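Local coordinates for sensor protein KdpD (Escherichia coli, PDB 4Y2F), which is a histidine kinase that senses potassium and probably passes the signal on by phosphotransfer, its GAF domain probably serving as a regulatory module, at residues A[20-23]-A[24-28]. Residues are numbered along the deposited sequence; the frame is centred on the assembly and turned at random.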
# COMPACT_ATOMS: atom_id res chain seq x y z
N ASP A 20 1.94 -15.82 8.07
CA ASP A 20 1.94 -14.59 8.86
C ASP A 20 1.07 -13.52 8.20
O ASP A 20 0.24 -12.88 8.85
CB ASP A 20 3.36 -14.04 9.01
CG ASP A 20 4.19 -14.80 10.03
OD1 ASP A 20 3.64 -15.68 10.72
OD2 ASP A 20 5.39 -14.49 10.14
N ILE A 21 1.29 -13.28 6.90
CA ILE A 21 0.54 -12.25 6.19
C ILE A 21 -0.95 -12.58 6.18
O ILE A 21 -1.79 -11.71 6.40
CB ILE A 21 1.08 -12.06 4.76
CG1 ILE A 21 2.54 -11.59 4.78
CG2 ILE A 21 0.22 -11.09 3.97
CD1 ILE A 21 2.78 -10.31 5.55
N ALA A 22 -1.29 -13.85 5.93
CA ALA A 22 -2.69 -14.26 5.91
C ALA A 22 -3.34 -14.04 7.27
O ALA A 22 -4.45 -13.49 7.35
CB ALA A 22 -2.78 -15.73 5.51
N ALA A 23 -2.67 -14.44 8.35
CA ALA A 23 -3.24 -14.26 9.68
C ALA A 23 -3.45 -12.78 10.01
O ALA A 23 -4.51 -12.38 10.50
CB ALA A 23 -2.36 -14.93 10.74
N THR A 24 -2.44 -11.95 9.72
CA THR A 24 -2.57 -10.52 9.96
C THR A 24 -3.70 -9.93 9.13
O THR A 24 -4.51 -9.15 9.63
CB THR A 24 -1.25 -9.83 9.60
OG1 THR A 24 -0.24 -10.24 10.51
CG2 THR A 24 -1.41 -8.31 9.65
N SER A 25 -3.76 -10.29 7.85
CA SER A 25 -4.81 -9.74 7.01
C SER A 25 -6.20 -10.12 7.53
O SER A 25 -7.11 -9.29 7.57
CB SER A 25 -4.60 -10.19 5.56
OG SER A 25 -3.29 -9.82 5.13
N GLU A 26 -6.38 -11.37 7.95
CA GLU A 26 -7.68 -11.80 8.47
C GLU A 26 -8.05 -11.06 9.75
O GLU A 26 -9.20 -10.63 9.91
CB GLU A 26 -7.68 -13.32 8.66
CG GLU A 26 -7.60 -14.07 7.33
CD GLU A 26 -7.35 -15.56 7.48
OE1 GLU A 26 -7.35 -16.07 8.62
OE2 GLU A 26 -7.14 -16.23 6.44
N GLN A 27 -7.09 -10.88 10.66
CA GLN A 27 -7.36 -10.16 11.91
C GLN A 27 -7.87 -8.75 11.61
O GLN A 27 -8.89 -8.31 12.16
CB GLN A 27 -6.08 -10.10 12.73
CG GLN A 27 -6.16 -9.29 14.02
CD GLN A 27 -4.82 -9.17 14.71
OE1 GLN A 27 -4.28 -10.15 15.22
NE2 GLN A 27 -4.26 -7.97 14.72
N PHE A 28 -7.18 -8.04 10.72
CA PHE A 28 -7.51 -6.65 10.50
C PHE A 28 -8.75 -6.50 9.62
O PHE A 28 -9.57 -5.59 9.84
CB PHE A 28 -6.32 -5.90 9.89
CG PHE A 28 -5.32 -5.44 10.90
CD1 PHE A 28 -5.41 -4.17 11.45
CD2 PHE A 28 -4.29 -6.27 11.32
CE1 PHE A 28 -4.50 -3.73 12.39
CE2 PHE A 28 -3.36 -5.84 12.26
CZ PHE A 28 -3.47 -4.56 12.79
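The flat carbonyl group of Ile-21 takes two donors from Ser-25 on opposite sides of its plane: the backbone N tilted 22° from it, the hydroxyl raised 38° out of it. At the edge of the Phe-28 ring, in its plane, lies Thr-24 O; the ring touches Met-8 of helix 4-13. Ser-25 OG donates its proton to Ile-21 O at 2.7 Å, while Ser-25 N makes the helical i to i+4 bond to the same oxygen at 2.8 Å. With OG beside its own backbone N (chi1 -56°), the hydroxyl folds back along the helix to the preceding turn. Serine suits this buried spot, where it touches Leu-12, Val-128 and Val-39, because it is small and its hydroxyl is satisfied without leaving the helix. One turn back, Ile-21 sends its branched chain among Ala-131, Leu-132 and Leu-135 of helix 115-142, and its CG2 lies 3.9 Å from Ser-25 OG.

Ala-22 O accepts Glu-26 N at 2.9 Å, and Glu-26 CG passes 3.2 Å from that oxygen. The glutamate is long enough to extend to strand 35-42, where OE2 accepts the N-H of Val-39; the small methyl of Ala-22 also touches Val-39. Thr-24 N continues the i to i+4 pattern to Asp-20 O, and the Thr-24 side chain touches Ala-11. Helix 18-33 thus keeps its serine hydroxyl within its own backbone and gives one carboxylate oxygen of Glu-26 to the sheet, joining helix to sheet in the GAF domain.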